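Local atomic coordinates of lectin (Cicer arietinum, PDB entry 3V6N), a protein that agglutinates red blood cells and carries calcium and sodium ions along the axis of a four-bladed, hemopexin-type beta-propeller. Residues A[8-13]-A[19-24]; A[66-71]-A[76-81]; A[25-30]-A[221-226]. All coordinates share one frame; numbering follows the deposited sequence.

Contact 1. Residues A[8-13]-A[19-24]; sequences AAFRSS and YLFIND. With NA (sodium ion), chain G.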
loop_
_atom_site.group_PDB
_atom_site.type_symbol
_atom_site.label_atom_id
_atom_site.label_comp_id
_atom_site.label_asym_id
_atom_site.label_seq_id
_atom_site.Cartn_x
_atom_site.Cartn_y
_atom_site.Cartn_z
ATOM N N ALA A 8 7.412 1.431 -16.222
ATOM C CA ALA A 8 6.657 2.702 -16.194
ATOM C C ALA A 8 7.503 3.874 -16.655
ATOM O O ALA A 8 8.742 3.826 -16.625
ATOM C CB ALA A 8 6.081 2.991 -14.808
ATOM N N ALA A 9 6.822 4.942 -17.052
ATOM C CA ALA A 9 7.496 6.126 -17.546
ATOM C C ALA A 9 6.541 7.301 -17.578
ATOM O O ALA A 9 5.317 7.121 -17.700
ATOM C CB ALA A 9 8.076 5.876 -18.930
ATOM N N PHE A 10 7.101 8.501 -17.443
ATOM C CA PHE A 10 6.358 9.730 -17.701
ATOM C C PHE A 10 7.277 10.812 -18.264
ATOM O O PHE A 10 8.474 10.861 -17.958
ATOM C CB PHE A 10 5.529 10.192 -16.482
ATOM C CG PHE A 10 6.343 10.736 -15.317
ATOM C CD1 PHE A 10 6.711 9.905 -14.254
ATOM C CD2 PHE A 10 6.681 12.092 -15.250
ATOM C CE1 PHE A 10 7.417 10.409 -13.167
ATOM C CE2 PHE A 10 7.415 12.592 -14.171
ATOM C CZ PHE A 10 7.776 11.751 -13.123
ATOM N N ARG A 11 6.709 11.647 -19.118
ATOM C CA ARG A 11 7.396 12.787 -19.691
ATOM C C ARG A 11 7.597 13.838 -18.605
ATOM O O ARG A 11 6.659 14.132 -17.868
ATOM C CB ARG A 11 6.500 13.378 -20.786
ATOM C CG ARG A 11 7.095 14.577 -21.497
ATOM C CD ARG A 11 6.158 15.150 -22.541
ATOM N NE ARG A 11 4.852 15.499 -21.980
ATOM C CZ ARG A 11 3.774 15.710 -22.718
ATOM N NH1 ARG A 11 3.854 15.594 -24.048
ATOM N NH2 ARG A 11 2.618 16.009 -22.136
ATOM N N SER A 12 8.804 14.390 -18.500
ATOM C CA SER A 12 9.056 15.557 -17.638
ATOM C C SER A 12 8.536 16.867 -18.233
ATOM O O SER A 12 8.368 16.989 -19.454
ATOM C CB SER A 12 10.548 15.726 -17.393
ATOM O OG SER A 12 10.786 16.756 -16.437
ATOM N N SER A 13 8.305 17.854 -17.368
ATOM C CA SER A 13 8.037 19.233 -17.827
ATOM C C SER A 13 9.292 19.904 -18.408
ATOM O O SER A 13 9.186 20.888 -19.141
ATOM C CB SER A 13 7.491 20.100 -16.697
ATOM O OG SER A 13 8.477 20.221 -15.673
ATOM N N TYR A 19 11.361 10.236 -17.199
ATOM C CA TYR A 19 11.661 9.321 -16.099
ATOM C C TYR A 19 11.202 7.914 -16.486
ATOM O O TYR A 19 10.065 7.713 -16.921
ATOM C CB TYR A 19 10.935 9.776 -14.811
ATOM C CG TYR A 19 11.385 11.133 -14.303
ATOM C CD1 TYR A 19 12.400 11.240 -13.354
ATOM C CD2 TYR A 19 10.825 12.309 -14.802
ATOM C CE1 TYR A 19 12.839 12.491 -12.895
ATOM C CE2 TYR A 19 11.239 13.561 -14.344
ATOM C CZ TYR A 19 12.263 13.648 -13.408
ATOM O OH TYR A 19 12.677 14.887 -12.970
ATOM N N LEU A 20 12.104 6.957 -16.311
ATOM C CA LEU A 20 11.896 5.578 -16.651
ATOM C C LEU A 20 12.109 4.753 -15.399
ATOM O O LEU A 20 13.120 4.909 -14.729
ATOM C CB LEU A 20 12.902 5.159 -17.732
ATOM C CG LEU A 20 12.837 5.958 -19.026
ATOM C CD1 LEU A 20 14.079 5.705 -19.860
ATOM C CD2 LEU A 20 11.590 5.550 -19.771
ATOM N N PHE A 21 11.153 3.880 -15.097
ATOM C CA PHE A 21 11.168 3.083 -13.877
ATOM C C PHE A 21 11.392 1.629 -14.223
ATOM O O PHE A 21 10.761 1.087 -15.127
ATOM C CB PHE A 21 9.873 3.304 -13.085
ATOM C CG PHE A 21 9.683 4.737 -12.686
ATOM C CD1 PHE A 21 10.220 5.208 -11.494
ATOM C CD2 PHE A 21 9.067 5.636 -13.548
ATOM C CE1 PHE A 21 10.113 6.544 -11.143
ATOM C CE2 PHE A 21 8.945 6.969 -13.202
ATOM C CZ PHE A 21 9.464 7.424 -11.993
ATOM N N ILE A 22 12.333 1.021 -13.524
ATOM C CA ILE A 22 12.722 -0.354 -13.766
ATOM C C ILE A 22 12.848 -0.992 -12.394
ATOM O O ILE A 22 13.596 -0.495 -11.549
ATOM C CB ILE A 22 14.081 -0.431 -14.495
ATOM C CG1 ILE A 22 14.032 0.362 -15.811
ATOM C CG2 ILE A 22 14.478 -1.888 -14.722
ATOM C CD1 ILE A 22 15.324 1.090 -16.114
ATOM N N ASN A 23 12.108 -2.082 -12.182
ATOM C CA ASN A 23 11.998 -2.734 -10.879
ATOM C C ASN A 23 11.677 -1.691 -9.792
ATOM O O ASN A 23 10.679 -0.975 -9.894
ATOM C CB ASN A 23 13.278 -3.538 -10.558
ATOM C CG ASN A 23 13.589 -4.607 -11.607
ATOM O OD1 ASN A 23 12.693 -5.155 -12.241
ATOM N ND2 ASN A 23 14.860 -4.915 -11.774
ATOM N N ASP A 24 12.540 -1.579 -8.784
ATOM C CA ASP A 24 12.379 -0.591 -7.730
ATOM C C ASP A 24 13.321 0.615 -7.921
ATOM O O ASP A 24 13.596 1.366 -6.983
ATOM C CB ASP A 24 12.551 -1.242 -6.347
ATOM C CG ASP A 24 13.913 -1.921 -6.167
ATOM O OD1 ASP A 24 14.628 -2.174 -7.157
ATOM O OD2 ASP A 24 14.271 -2.203 -5.014
HETATM NA NA NA G . 3.478 6.424 -18.711
HETATM O O HOH W 1 13.242 16.403 -15.429
#
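Y19 O is approached twice by strand 8-11. The amide F10 N gives it a hydrogen bond of 3.1 Å, and A9 adds a CA-H...O contact, with A9 CA also 3.1 Å from Y19 O. The return bond, from Y19 N to F10 O, measures 3.0 Å, which makes F10 and Y19 an antiparallel hydrogen-bonded pair. A8 and F21 form a second such pair, with F21 N 2.9 Å from A8 O. Between them A9 faces L20 as a non-hydrogen-bonded pair, their methyls A9 CB and L20 CD2 in apolar contact. The strand directions differ by 172°, as expected of a beta hairpin, here one that begins the first sheet of the hemopexin-type propeller. Its inner strand turns a carbonyl to the propeller axis: A9 O lies 2.2 Å from the sodium ion, which the carbonyls of S67, A123 and A176 also bind.

On the face carrying A8, F10, Y19 and F21, three rings pack together. F10 CG lies between its backbone N and carbonyl carbon (chi1 71°), a setting that brings the ring toward strand 19-22, where Y19 CB sits over one face near the rim in a CH-pi contact. The F10 and Y19 planes are only 23° apart but slid past each other with little overlap, and the nearest atoms, F10 CE2 and Y19 CD2, are 3.5 Å apart. On the other side of CZ, F10 CE1 meets the edge of the F21 ring, 3.8 Å from F21 CE2. The Y88 ring also packs on F10. Beyond the strand, S12 CB touches Y19 CE2, and one water links S12 OG to Y19 OH, while S12 OG is also hydrogen-bonded to R14 N.

Contact 2. Residues A[66-71]-A[76-81]; sequences CSFDTE and FIFYEN. With NA (sodium ion), chain G.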
loop_
_atom_site.group_PDB
_atom_site.type_symbol
_atom_site.label_atom_id
_atom_site.label_comp_id
_atom_site.label_asym_id
_atom_site.label_seq_id
_atom_site.Cartn_x
_atom_site.Cartn_y
_atom_site.Cartn_z
ATOM N N CYS A 66 3.135 1.904 -13.287
ATOM C CA CYS A 66 2.462 2.716 -14.286
ATOM C C CYS A 66 2.559 4.178 -13.864
ATOM O O CYS A 66 2.566 4.483 -12.664
ATOM C CB CYS A 66 0.979 2.315 -14.417
ATOM S SG CYS A 66 0.023 3.218 -15.676
ATOM N N SER A 67 2.614 5.086 -14.832
ATOM C CA SER A 67 2.459 6.521 -14.509
ATOM C C SER A 67 2.220 7.406 -15.699
ATOM O O SER A 67 2.396 6.980 -16.862
ATOM C CB SER A 67 3.617 7.061 -13.683
ATOM O OG SER A 67 4.836 6.803 -14.294
ATOM N N PHE A 68 1.774 8.624 -15.407
ATOM C CA PHE A 68 1.579 9.644 -16.436
ATOM C C PHE A 68 1.710 11.047 -15.886
ATOM O O PHE A 68 1.261 11.332 -14.789
ATOM C CB PHE A 68 0.240 9.491 -17.199
ATOM C CG PHE A 68 -1.010 9.473 -16.331
ATOM C CD1 PHE A 68 -1.718 10.638 -16.074
ATOM C CD2 PHE A 68 -1.549 8.260 -15.867
ATOM C CE1 PHE A 68 -2.889 10.615 -15.317
ATOM C CE2 PHE A 68 -2.723 8.226 -15.118
ATOM C CZ PHE A 68 -3.395 9.405 -14.842
ATOM N N ASP A 69 2.328 11.900 -16.688
ATOM C CA ASP A 69 2.359 13.343 -16.502
ATOM C C ASP A 69 0.947 13.897 -16.543
ATOM O O ASP A 69 0.087 13.405 -17.298
ATOM C CB ASP A 69 3.173 13.973 -17.642
ATOM C CG ASP A 69 3.479 15.443 -17.404
ATOM O OD1 ASP A 69 3.918 15.805 -16.275
ATOM O OD2 ASP A 69 3.288 16.241 -18.352
ATOM N N THR A 70 0.677 14.893 -15.711
ATOM C CA THR A 70 -0.605 15.572 -15.805
ATOM C C THR A 70 -0.364 16.979 -16.358
ATOM O O THR A 70 -0.446 17.182 -17.557
ATOM C CB THR A 70 -1.405 15.590 -14.470
ATOM O OG1 THR A 70 -0.613 16.175 -13.420
ATOM C CG2 THR A 70 -1.824 14.186 -14.079
ATOM N N GLU A 71 -0.063 17.923 -15.471
ATOM C CA GLU A 71 0.268 19.291 -15.827
ATOM C C GLU A 71 1.232 19.812 -14.770
ATOM O O GLU A 71 1.300 19.286 -13.653
ATOM C CB GLU A 71 -0.988 20.182 -15.881
ATOM C CG GLU A 71 -1.886 19.967 -17.106
ATOM C CD GLU A 71 -1.528 20.849 -18.293
ATOM O OE1 GLU A 71 -0.595 21.675 -18.177
ATOM O OE2 GLU A 71 -2.201 20.746 -19.346
ATOM N N PHE A 76 0.698 11.161 -11.879
ATOM C CA PHE A 76 0.076 10.034 -11.195
ATOM C C PHE A 76 1.048 8.875 -11.295
ATOM O O PHE A 76 1.623 8.618 -12.360
ATOM C CB PHE A 76 -1.284 9.639 -11.804
ATOM C CG PHE A 76 -2.462 10.421 -11.250
ATOM C CD1 PHE A 76 -3.040 10.079 -10.031
ATOM C CD2 PHE A 76 -2.989 11.502 -11.956
ATOM C CE1 PHE A 76 -4.105 10.809 -9.515
ATOM C CE2 PHE A 76 -4.048 12.244 -11.451
ATOM C CZ PHE A 76 -4.613 11.898 -10.226
ATOM N N ILE A 77 1.263 8.199 -10.180
ATOM C CA ILE A 77 2.112 7.006 -10.169
ATOM C C ILE A 77 1.252 5.858 -9.628
ATOM O O ILE A 77 0.293 6.099 -8.896
ATOM C CB ILE A 77 3.419 7.229 -9.352
ATOM C CG1 ILE A 77 3.079 7.580 -7.895
ATOM C CG2 ILE A 77 4.291 8.311 -10.016
ATOM C CD1 ILE A 77 4.254 7.489 -6.942
ATOM N N PHE A 78 1.556 4.628 -10.015
ATOM C CA PHE A 78 0.780 3.472 -9.572
ATOM C C PHE A 78 1.687 2.360 -9.079
ATOM O O PHE A 78 2.826 2.258 -9.509
ATOM C CB PHE A 78 -0.068 2.902 -10.714
ATOM C CG PHE A 78 -1.095 3.856 -11.257
ATOM C CD1 PHE A 78 -2.433 3.680 -10.970
ATOM C CD2 PHE A 78 -0.717 4.936 -12.053
ATOM C CE1 PHE A 78 -3.382 4.552 -11.483
ATOM C CE2 PHE A 78 -1.656 5.811 -12.572
ATOM C CZ PHE A 78 -2.991 5.616 -12.287
ATOM N N TYR A 79 1.158 1.540 -8.171
ATOM C CA TYR A 79 1.728 0.234 -7.868
ATOM C C TYR A 79 0.588 -0.741 -7.549
ATOM O O TYR A 79 -0.192 -0.519 -6.597
ATOM C CB TYR A 79 2.735 0.278 -6.715
ATOM C CG TYR A 79 3.203 -1.129 -6.369
ATOM C CD1 TYR A 79 4.069 -1.813 -7.221
ATOM C CD2 TYR A 79 2.742 -1.788 -5.225
ATOM C CE1 TYR A 79 4.481 -3.097 -6.943
ATOM C CE2 TYR A 79 3.160 -3.081 -4.930
ATOM C CZ TYR A 79 4.033 -3.726 -5.790
ATOM O OH TYR A 79 4.455 -5.017 -5.531
ATOM N N GLU A 80 0.484 -1.795 -8.354
ATOM C CA GLU A 80 -0.653 -2.711 -8.288
ATOM C C GLU A 80 -1.970 -1.928 -8.190
ATOM O O GLU A 80 -2.230 -1.041 -9.016
ATOM C CB GLU A 80 -0.485 -3.706 -7.129
ATOM C CG GLU A 80 0.622 -4.736 -7.359
ATOM C CD GLU A 80 0.835 -5.687 -6.179
ATOM O OE1 GLU A 80 0.103 -5.599 -5.174
ATOM O OE2 GLU A 80 1.741 -6.542 -6.261
ATOM N N ASN A 81 -2.778 -2.197 -7.169
ATOM C CA ASN A 81 -4.071 -1.506 -7.068
ATOM C C ASN A 81 -4.081 -0.112 -6.395
ATOM O O ASN A 81 -5.139 0.460 -6.182
ATOM C CB ASN A 81 -5.177 -2.456 -6.559
ATOM C CG ASN A 81 -5.256 -2.548 -5.051
ATOM O OD1 ASN A 81 -5.969 -3.401 -4.503
ATOM N ND2 ASN A 81 -4.590 -1.647 -4.370
HETATM NA NA NA G . 3.478 6.424 -18.711
#
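The hairpin of strands 66-69 and 74-79 pairs F68 with F76, where F76 N donates to F68 O at 3.0 Å; the strand directions are 177° apart. F76 CB stands over one face of the F68 ring, toward its rim, 3.9 Å from the ring centroid in a CH-pi contact. The two side chains run side by side and point the same way, yet their planes are inclined by 37°, so the rings meet obliquely, with F68 CE1 3.5 Å from F76 CD2. On the other side of CZ, F68 CE2 reaches the edge of the F78 ring, 3.7 Å from F78 CE2. T70 comes across F76 at about a right angle and lays its methyl CG2 against that ring's edge, 3.6 Å from F76 CD2, while T70 OG1 is hydrogen-bonded to E74 O.

This is the start of a propeller sheet running outward from the axis, and on its innermost strand S67 O binds the sodium ion at 2.2 Å, together with the carbonyls of A9, A123 and A176. Near the axis C66 SG is anti to its backbone N (chi1 -178°), which places the sulfur oblique to the F78 ring, 4.7 Å from its centroid, a sulfur-aromatic contact. C66 also packs on I120, in a loop, and on A123 of strand 122-125 in the next sheet. In the turn between strands 74-79 and 82-87, E80 forms a salt bridge with K103 of the second subunit.

Contact 3. Residues A[25-30]-A[221-226]; sequences KYVLLD and RGIIPL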
loop_
_atom_site.group_PDB
_atom_site.type_symbol
_atom_site.label_atom_id
_atom_site.label_comp_id
_atom_site.label_asym_id
_atom_site.label_seq_id
_atom_site.Cartn_x
_atom_site.Cartn_y
_atom_site.Cartn_z
ATOM N N LYS A 25 13.789 0.789 -9.148
ATOM C CA LYS A 25 14.736 1.835 -9.483
ATOM C C LYS A 25 14.185 2.755 -10.576
ATOM O O LYS A 25 13.121 2.486 -11.178
ATOM C CB LYS A 25 16.071 1.225 -9.947
ATOM C CG LYS A 25 16.852 0.493 -8.848
ATOM C CD LYS A 25 18.248 0.135 -9.353
ATOM C CE LYS A 25 19.128 -0.508 -8.282
ATOM N NZ LYS A 25 20.570 -0.288 -8.607
ATOM N N TYR A 26 14.920 3.833 -10.832
ATOM C CA TYR A 26 14.626 4.704 -11.953
ATOM C C TYR A 26 15.863 5.365 -12.561
ATOM O O TYR A 26 16.934 5.431 -11.929
ATOM C CB TYR A 26 13.614 5.779 -11.553
ATOM C CG TYR A 26 14.174 6.923 -10.740
ATOM C CD1 TYR A 26 14.494 6.760 -9.386
ATOM C CD2 TYR A 26 14.350 8.175 -11.307
ATOM C CE1 TYR A 26 14.989 7.812 -8.632
ATOM C CE2 TYR A 26 14.849 9.240 -10.558
ATOM C CZ TYR A 26 15.168 9.048 -9.227
ATOM O OH TYR A 26 15.644 10.097 -8.476
ATOM N N VAL A 27 15.660 5.862 -13.778
ATOM C CA VAL A 27 16.597 6.702 -14.508
ATOM C C VAL A 27 15.876 7.958 -15.027
ATOM O O VAL A 27 14.704 7.910 -15.445
ATOM C CB VAL A 27 17.213 5.901 -15.688
ATOM C CG1 VAL A 27 17.855 6.797 -16.728
ATOM C CG2 VAL A 27 18.238 4.899 -15.163
ATOM N N LEU A 28 16.586 9.080 -14.992
ATOM C CA LEU A 28 16.150 10.281 -15.670
ATOM C C LEU A 28 16.939 10.374 -16.955
ATOM O O LEU A 28 18.176 10.435 -16.924
ATOM C CB LEU A 28 16.421 11.525 -14.814
ATOM C CG LEU A 28 16.231 12.900 -15.501
ATOM C CD1 LEU A 28 14.855 13.030 -16.150
ATOM C CD2 LEU A 28 16.477 14.033 -14.500
ATOM N N LEU A 29 16.221 10.396 -18.079
ATOM C CA LEU A 29 16.856 10.359 -19.387
ATOM C C LEU A 29 16.610 11.652 -20.186
ATOM O O LEU A 29 15.489 12.175 -20.181
ATOM C CB LEU A 29 16.349 9.144 -20.186
ATOM C CG LEU A 29 16.985 8.830 -21.547
ATOM C CD1 LEU A 29 18.368 8.211 -21.407
ATOM C CD2 LEU A 29 16.077 7.900 -22.325
ATOM N N ASP A 30 17.671 12.164 -20.826
ATOM C CA ASP A 30 17.544 13.084 -21.956
ATOM C C ASP A 30 17.379 12.185 -23.164
ATOM O O ASP A 30 18.324 11.562 -23.604
ATOM C CB ASP A 30 18.806 13.938 -22.134
ATOM C CG ASP A 30 18.695 14.937 -23.297
ATOM O OD1 ASP A 30 17.986 14.694 -24.308
ATOM O OD2 ASP A 30 19.333 15.994 -23.194
ATOM N N ARG A 221 22.715 1.246 -22.398
ATOM C CA ARG A 221 23.490 -0.004 -22.429
ATOM C C ARG A 221 24.082 -0.339 -21.059
ATOM O O ARG A 221 24.834 0.454 -20.490
ATOM C CB ARG A 221 24.582 0.043 -23.505
ATOM C CG ARG A 221 24.016 -0.110 -24.911
ATOM C CD ARG A 221 25.039 0.156 -26.004
ATOM N NE ARG A 221 24.389 0.708 -27.193
ATOM C CZ ARG A 221 23.757 0.004 -28.132
ATOM N NH1 ARG A 221 23.671 -1.321 -28.054
ATOM N NH2 ARG A 221 23.207 0.630 -29.163
ATOM N N GLY A 222 23.711 -1.505 -20.530
ATOM C CA GLY A 222 24.172 -1.946 -19.212
ATOM C C GLY A 222 23.254 -1.546 -18.071
ATOM O O GLY A 222 23.499 -1.896 -16.914
ATOM N N ILE A 223 22.197 -0.808 -18.394
ATOM C CA ILE A 223 21.174 -0.447 -17.415
ATOM C C ILE A 223 19.957 -1.359 -17.593
ATOM O O ILE A 223 19.430 -1.904 -16.620
ATOM C CB ILE A 223 20.788 1.054 -17.524
ATOM C CG1 ILE A 223 22.005 1.935 -17.211
ATOM C CG2 ILE A 223 19.618 1.382 -16.604
ATOM C CD1 ILE A 223 21.767 3.426 -17.324
ATOM N N ILE A 224 19.504 -1.507 -18.835
ATOM C CA ILE A 224 18.484 -2.500 -19.155
ATOM C C ILE A 224 19.071 -3.549 -20.097
ATOM O O ILE A 224 19.933 -3.220 -20.919
ATOM C CB ILE A 224 17.189 -1.892 -19.764
ATOM C CG1 ILE A 224 17.415 -1.351 -21.184
ATOM C CG2 ILE A 224 16.595 -0.834 -18.847
ATOM C CD1 ILE A 224 16.176 -1.406 -22.060
ATOM N N PRO A 225 18.645 -4.823 -19.953
ATOM C CA PRO A 225 17.791 -5.319 -18.863
ATOM C C PRO A 225 18.510 -5.243 -17.516
ATOM O O PRO A 225 19.742 -5.267 -17.480
ATOM C CB PRO A 225 17.513 -6.785 -19.246
ATOM C CG PRO A 225 18.525 -7.134 -20.290
ATOM C CD PRO A 225 18.910 -5.857 -20.974
ATOM N N LEU A 226 17.745 -5.125 -16.431
ATOM C CA LEU A 226 18.307 -5.120 -15.079
ATOM C C LEU A 226 18.112 -6.511 -14.461
ATOM O O LEU A 226 16.990 -6.887 -14.101
ATOM C CB LEU A 226 17.654 -4.024 -14.212
ATOM C CG LEU A 226 18.534 -3.073 -13.368
ATOM C CD1 LEU A 226 17.771 -1.824 -12.947
ATOM C CD2 LEU A 226 19.154 -3.740 -12.144
#
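V27 and I223 meet through single methyls, V27 CG2 lying 4.0 Å from I223 CG2, with the two side chains crossing at a slant. The second touch is similar: K25 CD is 4.1 Å from L226 CD1, and these side chains run at about a right angle to each other. Both contacts are apolar, and the segments bury only 135 Å² between them.

The methyl of I223 is placed by its first torsion: CG1 stands beside the backbone N (chi1 -63°), which turns CG2 anti to that N and toward the strand. The backbone of 221-226 has no regular structure, and its path is shaped by G222, whose positive phi of 91° suits glycine, and by a cis peptide bond before P225. K25 reaches out as an extended chain beyond CG and also makes a cation-pi contact with F46.

Further out, V40 and P44 each touch both V27 and I223, while I22 packs against I224 and L226. The C-terminal loop that follows helix 213-216 therefore lies along the first propeller sheet, against strands 17-22, 25-30, 39-41 and 43-46, and P225 touches Y5, so that the end of the chain returns beside its beginning.

Overall arrangement
Contacts 1 and 2 are buried equivalents in successive sheets of the propeller, each a hairpin with three aromatic rings on one face (two phenylalanines and a tyrosine in contact 1, three phenylalanines in contact 2) and a carbonyl turned to the same sodium ion. They also touch directly, A8 CB packing 3.5 Å from C66 N. Contact 3 lies farther out, its centre about 15 Å from the centre of the chain against about 7 Å for the other two, and is only partly buried. It shares the first sheet with contact 1, strand 25-30 following strand 17-22, but joins residues far apart in sequence through sparse aliphatic contacts instead of backbone bonds. Contact 2 does not touch it.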